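Local coordinates for protein 7,8-dihydro-6-hydroxymethylpterin pyrophosphokinase-dihydropteroate synthase (PDB 6JWS) that probably catalyses two successive steps of folate biosynthesis, pyrophosphorylation of 6-hydroxymethyl-7,8-dihydropterin by ATP and condensation of the resulting diphosphate with 4-aminobenzoate to dihydropteroate, at residues M418-M421 and I422-A426; L691-K694 and S695-V699; V357-M360 and K361-Y364. The protein carries 1 engineered substitution. All coordinates share one frame; numbering follows the deposited sequence.

Interaction 1: M418-M421 and I422-A426; sequences MFEM and INEGA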
ATOM      1  N   MET B 418      17.216  12.356  23.734  1.00 24.96           N
ATOM      2  CA  MET B 418      16.468  11.152  24.061  1.00 24.49           C
ATOM      3  C   MET B 418      15.054  11.496  24.515  1.00 25.46           C
ATOM      4  O   MET B 418      14.115  10.781  24.166  1.00 24.19           O
ATOM      5  CB  MET B 418      17.162  10.309  25.135  1.00 23.77           C
ATOM      6  CG  MET B 418      18.435   9.690  24.617  1.00 24.16           C
ATOM      7  SD  MET B 418      19.432   8.847  25.857  1.00 25.00           S
ATOM      8  CE  MET B 418      18.351   7.482  26.287  1.00 22.30           C
ATOM      9  N   PHE B 419      14.908  12.580  25.290  1.00 25.27           N
ATOM     10  CA  PHE B 419      13.595  12.997  25.764  1.00 24.25           C
ATOM     11  C   PHE B 419      12.763  13.530  24.597  1.00 21.91           C
ATOM     12  O   PHE B 419      11.573  13.264  24.493  1.00 21.44           O
ATOM     13  CB  PHE B 419      13.715  13.942  26.969  1.00 26.81           C
ATOM     14  CG  PHE B 419      13.789  13.228  28.302  1.00 29.66           C
ATOM     15  CD1 PHE B 419      12.633  12.855  28.979  1.00 31.15           C
ATOM     16  CD2 PHE B 419      15.011  12.925  28.886  1.00 29.89           C
ATOM     17  CE1 PHE B 419      12.704  12.189  30.193  1.00 33.59           C
ATOM     18  CE2 PHE B 419      15.086  12.244  30.094  1.00 28.66           C
ATOM     19  CZ  PHE B 419      13.933  11.878  30.745  1.00 32.85           C
ATOM     20  N   GLU B 420      13.400  14.280  23.715  1.00 21.28           N
ATOM     21  CA  GLU B 420      12.782  14.792  22.506  1.00 25.29           C
ATOM     22  C   GLU B 420      12.195  13.644  21.660  1.00 25.39           C
ATOM     23  O   GLU B 420      11.057  13.711  21.181  1.00 23.91           O
ATOM     24  CB  GLU B 420      13.884  15.554  21.779  1.00 28.12           C
ATOM     25  CG  GLU B 420      13.424  16.732  20.964  1.00 38.24           C
ATOM     26  CD  GLU B 420      14.641  17.476  20.442  1.00 46.74           C
ATOM     27  OE1 GLU B 420      15.428  18.003  21.280  1.00 52.25           O
ATOM     28  OE2 GLU B 420      14.834  17.480  19.214  1.00 53.43           O
ATOM     29  N   MET B 421      12.960  12.561  21.489  1.00 23.03           N
ATOM     30  CA  MET B 421      12.524  11.485  20.606  1.00 22.82           C
ATOM     31  C   MET B 421      11.359  10.723  21.239  1.00 22.53           C
ATOM     32  O   MET B 421      10.449  10.280  20.539  1.00 20.64           O
ATOM     33  CB  MET B 421      13.673  10.544  20.239  1.00 20.21           C
ATOM     34  CG  MET B 421      14.616  11.164  19.221  1.00 19.73           C
ATOM     35  SD  MET B 421      15.934  10.052  18.642  1.00 21.67           S
ATOM     36  CE  MET B 421      16.802   9.685  20.171  1.00 18.73           C
ATOM     37  N   ILE B 422      11.375  10.607  22.569  1.00 23.13           N
ATOM     38  CA  ILE B 422      10.257  10.007  23.282  1.00 26.94           C
ATOM     39  C   ILE B 422       8.992  10.840  23.027  1.00 29.04           C
ATOM     40  O   ILE B 422       7.958  10.300  22.637  1.00 27.82           O
ATOM     41  CB  ILE B 422      10.575   9.879  24.784  1.00 25.65           C
ATOM     42  CG1 ILE B 422      11.779   8.969  25.031  1.00 27.67           C
ATOM     43  CG2 ILE B 422       9.361   9.405  25.563  1.00 24.86           C
ATOM     44  CD1 ILE B 422      12.354   9.113  26.429  1.00 28.75           C
ATOM     45  N   ASN B 423       9.105  12.165  23.206  1.00 29.96           N
ATOM     46  CA  ASN B 423       7.995  13.081  23.000  1.00 31.83           C
ATOM     47  C   ASN B 423       7.559  13.082  21.533  1.00 28.90           C
ATOM     48  O   ASN B 423       6.400  13.348  21.238  1.00 28.90           O
ATOM     49  CB  ASN B 423       8.294  14.481  23.548  1.00 35.63           C
ATOM     50  CG  ASN B 423       8.419  14.508  25.062  1.00 42.66           C
ATOM     51  OD1 ASN B 423       7.740  13.758  25.772  1.00 41.16           O
ATOM     52  ND2 ASN B 423       9.291  15.371  25.568  1.00 40.65           N
ATOM     53  N   GLU B 424       8.479  12.761  20.616  1.00 25.20           N
ATOM     54  CA  GLU B 424       8.141  12.765  19.204  1.00 22.56           C
ATOM     55  C   GLU B 424       7.441  11.464  18.794  1.00 20.27           C
ATOM     56  O   GLU B 424       6.880  11.398  17.701  1.00 21.61           O
ATOM     57  CB  GLU B 424       9.353  13.125  18.341  1.00 22.16           C
ATOM     58  CG  GLU B 424       9.635  14.620  18.221  1.00 22.07           C
ATOM     59  CD  GLU B 424      10.960  14.905  17.510  1.00 23.69           C
ATOM     60  OE1 GLU B 424      11.571  13.951  16.978  1.00 23.39           O
ATOM     61  OE2 GLU B 424      11.387  16.083  17.460  1.00 27.45           O
ATOM     62  N   GLY B 425       7.464  10.451  19.666  1.00 18.55           N
ATOM     63  CA  GLY B 425       6.683   9.231  19.494  1.00 18.02           C
ATOM     64  C   GLY B 425       7.517   7.962  19.252  1.00 18.57           C
ATOM     65  O   GLY B 425       6.977   6.937  18.839  1.00 18.92           O
ATOM     66  N   ALA B 426       8.830   8.004  19.499  1.00 17.82           N
ATOM     67  CA  ALA B 426       9.637   6.792  19.449  1.00 18.35           C
ATOM     68  C   ALA B 426       9.248   5.832  20.577  1.00 20.27           C
ATOM     69  O   ALA B 426       9.112   6.238  21.726  1.00 22.22           O
ATOM     70  CB  ALA B 426      11.091   7.165  19.546  1.00 18.13           C
TER
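Met421 O gathers the end of the helix. Ala426 N donates to Met421 O over 3.0 Å and nearly straight, with an N-H...O angle of 163°. Gly425 N and Glu424 N add weak bonds to the same oxygen. Gly425 N also bonds to Ile422 O. One turn back the bonds are ordinary helical ones: Ile422 N to Met418 O and Asn423 N to Phe419 O, the latter 3.0 Å long. Glu424 N reaches Glu420 O only in a weak, bent bond.

Ile422 lays its CG1 branch back over the preceding turn, so that Ile422 CG1 lies close against the carbonyl oxygen, 3.1 Å from Met418 O. CG1 stands beside the backbone N (chi1 -62°), which swings that branch toward Met418 O. The apolar contact is between Ala426 and Met421. Ala426 CB faces the helix end and comes within 4.3 Å of Met421 CB.

The charged pair is Glu420 and Glu424. The two chains run side by side in the same direction, with carboxylate planes 64° apart. Glu420 OE2 and Glu424 OE2 are 4.1 Å apart. Arg417 makes long, weak ion pairs with both, which may ease the like charges.

Gly425 has a positive phi. The bonds Ala426 N to Met421 O and Gly425 N to Ile422 O together define a Schellman motif, and it ends helix 411-424 just before strand 428-432 of the TIM barrel.

Interaction 2: L691-K694 and S695-V699; sequences LETK and SVLDV. With MG (magnesium ion), chain O.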
ATOM      1  N   LEU B 691       9.759  12.658  14.552  1.00 16.68           N
ATOM      2  CA  LEU B 691       8.525  13.420  14.438  1.00 15.83           C
ATOM      3  C   LEU B 691       7.944  13.212  13.044  1.00 14.05           C
ATOM      4  O   LEU B 691       6.743  13.033  12.889  1.00 13.42           O
ATOM      5  CB  LEU B 691       8.799  14.908  14.694  1.00 17.86           C
ATOM      6  CG  LEU B 691       7.609  15.830  14.413  1.00 21.36           C
ATOM      7  CD1 LEU B 691       7.603  17.031  15.368  1.00 22.02           C
ATOM      8  CD2 LEU B 691       7.587  16.287  12.938  1.00 20.43           C
ATOM      9  N   GLU B 692       8.811  13.261  12.032  1.00 13.25           N
ATOM     10  CA  GLU B 692       8.372  13.119  10.656  1.00 13.33           C
ATOM     11  C   GLU B 692       7.751  11.732  10.444  1.00 13.51           C
ATOM     12  O   GLU B 692       6.673  11.603   9.877  1.00 13.19           O
ATOM     13  CB  GLU B 692       9.568  13.353   9.733  1.00 13.94           C
ATOM     14  CG  GLU B 692      10.164  14.751   9.831  1.00 14.59           C
ATOM     15  CD  GLU B 692      11.302  14.939  10.831  1.00 16.13           C
ATOM     16  OE1 GLU B 692      11.182  14.481  11.991  1.00 15.07           O
ATOM     17  OE2 GLU B 692      12.332  15.533  10.437  1.00 17.62           O
ATOM     18  N   THR B 693       8.436  10.685  10.924  1.00 13.44           N
ATOM     19  CA  THR B 693       8.029   9.303  10.715  1.00 13.36           C
ATOM     20  C   THR B 693       6.702   9.033  11.431  1.00 13.68           C
ATOM     21  O   THR B 693       5.799   8.406  10.873  1.00 13.24           O
ATOM     22  CB  THR B 693       9.152   8.348  11.157  1.00 12.70           C
ATOM     23  OG1 THR B 693      10.332   8.709  10.429  1.00 11.40           O
ATOM     24  CG2 THR B 693       8.819   6.892  10.911  1.00 12.11           C
ATOM     25  N   LYS B 694       6.598   9.498  12.683  1.00 14.75           N
ATOM     26  CA  LYS B 694       5.380   9.330  13.463  1.00 16.00           C
ATOM     27  C   LYS B 694       4.187  10.007  12.779  1.00 16.00           C
ATOM     28  O   LYS B 694       3.064   9.508  12.875  1.00 17.03           O
ATOM     29  CB  LYS B 694       5.572   9.917  14.865  1.00 17.07           C
ATOM     30  CG  LYS B 694       4.464   9.614  15.870  1.00 18.82           C
ATOM     31  CD  LYS B 694       4.284   8.129  16.109  1.00 22.01           C
ATOM     32  CE  LYS B 694       3.465   7.796  17.339  1.00 24.15           C
ATOM     33  NZ  LYS B 694       2.129   8.433  17.296  1.00 26.14           N
ATOM     34  N   SER B 695       4.423  11.152  12.127  1.00 14.48           N
ATOM     35  CA  SER B 695       3.341  11.880  11.487  1.00 14.92           C
ATOM     36  C   SER B 695       2.790  11.031  10.349  1.00 14.81           C
ATOM     37  O   SER B 695       1.570  10.951  10.174  1.00 15.32           O
ATOM     38  CB  SER B 695       3.791  13.227  10.980  1.00 15.88           C
ATOM     39  OG  SER B 695       4.279  14.021  12.049  1.00 16.06           O
ATOM     40  N   VAL B 696       3.709  10.371   9.621  1.00 13.21           N
ATOM     41  CA  VAL B 696       3.356   9.505   8.516  1.00 12.39           C
ATOM     42  C   VAL B 696       2.580   8.300   9.033  1.00 12.48           C
ATOM     43  O   VAL B 696       1.527   7.975   8.518  1.00 13.21           O
ATOM     44  CB  VAL B 696       4.583   9.112   7.664  1.00 12.36           C
ATOM     45  CG1 VAL B 696       4.279   7.926   6.744  1.00 11.27           C
ATOM     46  CG2 VAL B 696       5.069  10.298   6.827  1.00 11.84           C
ATOM     47  N   LEU B 697       3.104   7.608  10.043  1.00 12.80           N
ATOM     48  CA  LEU B 697       2.441   6.405  10.517  1.00 12.46           C
ATOM     49  C   LEU B 697       1.062   6.747  11.099  1.00 12.70           C
ATOM     50  O   LEU B 697       0.136   5.943  11.005  1.00 12.45           O
ATOM     51  CB  LEU B 697       3.350   5.694  11.532  1.00 12.30           C
ATOM     52  CG  LEU B 697       4.723   5.222  11.021  1.00 12.79           C
ATOM     53  CD1 LEU B 697       5.499   4.533  12.132  1.00 12.73           C
ATOM     54  CD2 LEU B 697       4.609   4.275   9.830  1.00 11.69           C
ATOM     55  N   ASP B 698       0.924   7.929  11.715  1.00 12.96           N
ATOM     56  CA  ASP B 698      -0.346   8.314  12.326  1.00 13.61           C
ATOM     57  C   ASP B 698      -1.443   8.436  11.271  1.00 13.09           C
ATOM     58  O   ASP B 698      -2.556   7.994  11.508  1.00 12.92           O
ATOM     59  CB  ASP B 698      -0.242   9.611  13.130  1.00 14.96           C
ATOM     60  CG  ASP B 698       0.366   9.424  14.520  1.00 16.67           C
ATOM     61  OD1 ASP B 698       0.558   8.252  14.931  1.00 17.19           O
ATOM     62  OD2 ASP B 698       0.644  10.458  15.195  1.00 17.55           O
ATOM     63  N   VAL B 699      -1.116   9.033  10.118  1.00 12.27           N
ATOM     64  CA  VAL B 699      -2.063   9.254   9.043  1.00 11.64           C
ATOM     65  C   VAL B 699      -2.375   7.926   8.354  1.00 11.95           C
ATOM     66  O   VAL B 699      -3.529   7.683   8.014  1.00 11.51           O
ATOM     67  CB  VAL B 699      -1.506  10.268   8.028  1.00 11.35           C
ATOM     68  CG1 VAL B 699      -2.330  10.324   6.744  1.00 10.31           C
ATOM     69  CG2 VAL B 699      -1.336  11.644   8.641  1.00 11.23           C
TER
HETATM   70 MG    MG O 807      14.347  15.919  11.191  1.00 12.45          MG
HETATM   71  O   HOH W   1      13.487  18.101  11.693  1.00 42.67           O
HETATM   72  O   HOH W   2      13.262  15.215  12.937  1.00 17.43           O
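Lys694 reaches one turn along its helix to Asp698. Lys694 CB lies against the backbone, 3.2 Å from Ser695 N. CG is anti to the backbone N (chi1 -170°), and a bend at chi2 carries the chain toward the next turn. There Lys694 CG passes Asp698 OD2 at 4.0 Å. CD and CE run close to Asp698 OD1. A second bend, at chi4, brings NZ onto the carboxylate. Lys694 NZ stands 2.8 Å from Asp698 OD1, on the syn lone pair, and makes a weak bond of 3.3 Å to Asp698 OD2. This is a salt bridge. Asp698 OD2 has a second partner, the backbone N of Asn617 of the second subunit, so the bridge lies at the dimer interface.

Ser695 turns its hydroxyl back to the preceding turn. Ser695 OG donates to Leu691 O over 2.8 Å, and Ser695 N donates to the same oxygen over 3.1 Å. The two donors come from opposite faces of the carbonyl plane. Leu697 N bonds to Thr693 O, while Thr693 OG1 is held by Asp689 O. The Thr693 and Leu697 side chains pack on Ile391 of strand 390-396.

Glu692 points off toward the magnesium ion. Its chain bends at chi2 (92°), and Glu692 OE2 binds the metal at 2.2 Å. Two waters, Asp689 OD1 and Met648 O complete the ligands found there. Helix 690-704 thus carries a carboxylate ligand of a magnesium site near its N-terminal end and, starting two residues later, an i to i+4 salt bridge beside the neighbouring subunit.

Interaction 3: V357-M360 and K361-Y364; sequences VSRM and KEQY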
ATOM      1  N   VAL B 357      -4.599 -26.776   9.352  1.00 20.41           N
ATOM      2  CA  VAL B 357      -4.912 -25.462   8.821  1.00 20.61           C
ATOM      3  C   VAL B 357      -5.860 -25.624   7.635  1.00 20.20           C
ATOM      4  O   VAL B 357      -6.873 -24.932   7.551  1.00 18.60           O
ATOM      5  CB  VAL B 357      -3.647 -24.671   8.413  1.00 19.72           C
ATOM      6  CG1 VAL B 357      -4.002 -23.395   7.645  1.00 18.76           C
ATOM      7  CG2 VAL B 357      -2.762 -24.352   9.610  1.00 18.25           C
ATOM      8  N   SER B 358      -5.509 -26.522   6.712  1.00 21.16           N
ATOM      9  CA  SER B 358      -6.252 -26.587   5.467  1.00 24.79           C
ATOM     10  C   SER B 358      -7.615 -27.259   5.670  1.00 25.70           C
ATOM     11  O   SER B 358      -8.594 -26.872   5.040  1.00 26.08           O
ATOM     12  CB  SER B 358      -5.438 -27.175   4.351  1.00 24.53           C
ATOM     13  OG  SER B 358      -5.207 -28.540   4.581  1.00 31.92           O
ATOM     14  N   ARG B 359      -7.705 -28.186   6.625  1.00 25.99           N
ATOM     15  CA  ARG B 359      -8.995 -28.765   6.955  1.00 28.06           C
ATOM     16  C   ARG B 359      -9.898 -27.765   7.678  1.00 28.34           C
ATOM     17  O   ARG B 359     -11.104 -27.797   7.472  1.00 29.44           O
ATOM     18  CB  ARG B 359      -8.827 -30.099   7.685  1.00 29.88           C
ATOM     19  CG  ARG B 359      -8.835 -31.280   6.731  1.00 33.77           C
ATOM     20  CD  ARG B 359      -7.738 -32.291   6.939  1.00 37.02           C
ATOM     21  NE  ARG B 359      -7.724 -32.804   8.294  1.00 42.89           N
ATOM     22  CZ  ARG B 359      -7.224 -33.990   8.643  1.00 50.32           C
ATOM     23  NH1 ARG B 359      -6.716 -34.800   7.726  1.00 52.22           N
ATOM     24  NH2 ARG B 359      -7.236 -34.362   9.912  1.00 48.47           N
ATOM     25  N   MET B 360      -9.349 -26.884   8.527  1.00 25.86           N
ATOM     26  CA  MET B 360     -10.214 -25.871   9.121  1.00 27.40           C
ATOM     27  C   MET B 360     -10.787 -24.970   8.023  1.00 26.87           C
ATOM     28  O   MET B 360     -11.946 -24.568   8.091  1.00 24.77           O
ATOM     29  CB  MET B 360      -9.513 -25.013  10.183  1.00 26.54           C
ATOM     30  CG  MET B 360      -9.270 -25.739  11.495  1.00 29.28           C
ATOM     31  SD  MET B 360     -10.723 -25.937  12.591  1.00 32.88           S
ATOM     32  CE  MET B 360     -11.710 -24.531  12.103  1.00 30.92           C
ATOM     33  N   LYS B 361      -9.970 -24.679   7.006  1.00 27.19           N
ATOM     34  CA  LYS B 361     -10.411 -23.910   5.857  1.00 32.24           C
ATOM     35  C   LYS B 361     -11.510 -24.658   5.095  1.00 33.75           C
ATOM     36  O   LYS B 361     -12.598 -24.119   4.925  1.00 33.69           O
ATOM     37  CB  LYS B 361      -9.229 -23.558   4.948  1.00 33.00           C
ATOM     38  CG  LYS B 361      -9.541 -22.578   3.827  1.00 34.99           C
ATOM     39  CD  LYS B 361     -10.264 -21.341   4.317  1.00 41.03           C
ATOM     40  CE  LYS B 361     -10.320 -20.235   3.282  1.00 47.10           C
ATOM     41  NZ  LYS B 361     -11.178 -19.116   3.736  1.00 44.77           N
ATOM     42  N   GLU B 362     -11.215 -25.883   4.643  1.00 33.96           N
ATOM     43  CA  GLU B 362     -12.057 -26.631   3.722  1.00 37.69           C
ATOM     44  C   GLU B 362     -13.363 -27.056   4.389  1.00 35.30           C
ATOM     45  O   GLU B 362     -14.415 -26.991   3.764  1.00 35.76           O
ATOM     46  CB  GLU B 362     -11.331 -27.874   3.200  1.00 43.25           C
ATOM     47  CG  GLU B 362     -10.187 -27.567   2.251  1.00 55.47           C
ATOM     48  CD  GLU B 362      -9.064 -28.595   2.174  1.00 65.17           C
ATOM     49  OE1 GLU B 362      -9.047 -29.544   3.006  1.00 65.77           O
ATOM     50  OE2 GLU B 362      -8.190 -28.441   1.283  1.00 71.96           O
ATOM     51  N   GLN B 363     -13.288 -27.471   5.658  1.00 33.62           N
ATOM     52  CA  GLN B 363     -14.392 -28.154   6.313  1.00 32.19           C
ATOM     53  C   GLN B 363     -15.264 -27.187   7.110  1.00 34.11           C
ATOM     54  O   GLN B 363     -16.476 -27.365   7.177  1.00 36.34           O
ATOM     55  CB  GLN B 363     -13.886 -29.338   7.146  1.00 29.53           C
ATOM     56  CG  GLN B 363     -13.304 -30.459   6.290  1.00 28.01           C
ATOM     57  CD  GLN B 363     -13.070 -31.759   7.026  1.00 29.30           C
ATOM     58  OE1 GLN B 363     -12.291 -32.607   6.587  1.00 31.39           O
ATOM     59  NE2 GLN B 363     -13.734 -31.935   8.156  1.00 25.67           N
ATOM     60  N   TYR B 364     -14.661 -26.167   7.727  1.00 35.96           N
ATOM     61  CA  TYR B 364     -15.434 -25.311   8.615  1.00 35.42           C
ATOM     62  C   TYR B 364     -15.409 -23.867   8.137  1.00 35.53           C
ATOM     63  O   TYR B 364     -16.012 -23.012   8.770  1.00 36.87           O
ATOM     64  CB  TYR B 364     -14.909 -25.371  10.046  1.00 36.19           C
ATOM     65  CG  TYR B 364     -15.149 -26.672  10.768  1.00 42.01           C
ATOM     66  CD1 TYR B 364     -16.334 -26.906  11.456  1.00 42.80           C
ATOM     67  CD2 TYR B 364     -14.175 -27.658  10.799  1.00 43.04           C
ATOM     68  CE1 TYR B 364     -16.546 -28.093  12.142  1.00 43.92           C
ATOM     69  CE2 TYR B 364     -14.376 -28.857  11.468  1.00 44.10           C
ATOM     70  CZ  TYR B 364     -15.565 -29.071  12.147  1.00 44.59           C
ATOM     71  OH  TYR B 364     -15.759 -30.241  12.820  1.00 42.07           O
TER
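A Met-aromatic contact marks the C-terminal turn of helix 349-364, where Met360 and Tyr364 meet four residues apart. Met360 SD lies 5.2 Å from the centroid of the Tyr364 ring and 46° off its normal, an oblique approach. The methyl does the closer touching: Met360 CE is 3.9 Å from Tyr364 CB and 4.2 Å from Tyr364 CD2. Bends at chi2 (-77°) and chi3 fold the methionine round to the tyrosine. In the backbone, Tyr364 N donates to Met360 O over 3.2 Å, from above the carbonyl plane.

Arg359 and Gln363 run side by side in the same direction. Arg359 CG is 3.7 Å from Gln363 OE1, and the guanidinium and amide planes are 23° apart. The arginine stem does the touching. Glu362 runs extended past the Ser358 carbonyl, with Glu362 CG 3.3 Å from Ser358 O, the acceptor for Glu362 N.

Much of this turn is exposed, and crystal neighbours touching Arg359, Met360, Gln363 and Tyr364 may influence their poses. Val357 packs on Ile368 and Met360 on Ile366, both in the loop that follows. A backbone bond between Met360 and Ile366 ties the helix end to this loop, which leads into strand 372-377 of the antiparallel sheet.

In the fold
From the N terminus the contacts come in the order interaction 3, interaction 1, interaction 2. Each is local to one helix or its end, so none closes a long loop, and they run in series without nesting or crossing. Interaction 3 belongs to helix 349-364, which leads through a loop into the six-stranded antiparallel sheet. It stands apart, its centre about 46 Å from that of interaction 1 and 39 Å from that of interaction 2. Interactions 1 and 2 are neighbours in space, with centres 13 Å apart. Glu424 at the end of helix 411-424 meets Leu691 and Lys694 of helix 690-704, joining an early and a late helix of the TIM barrel.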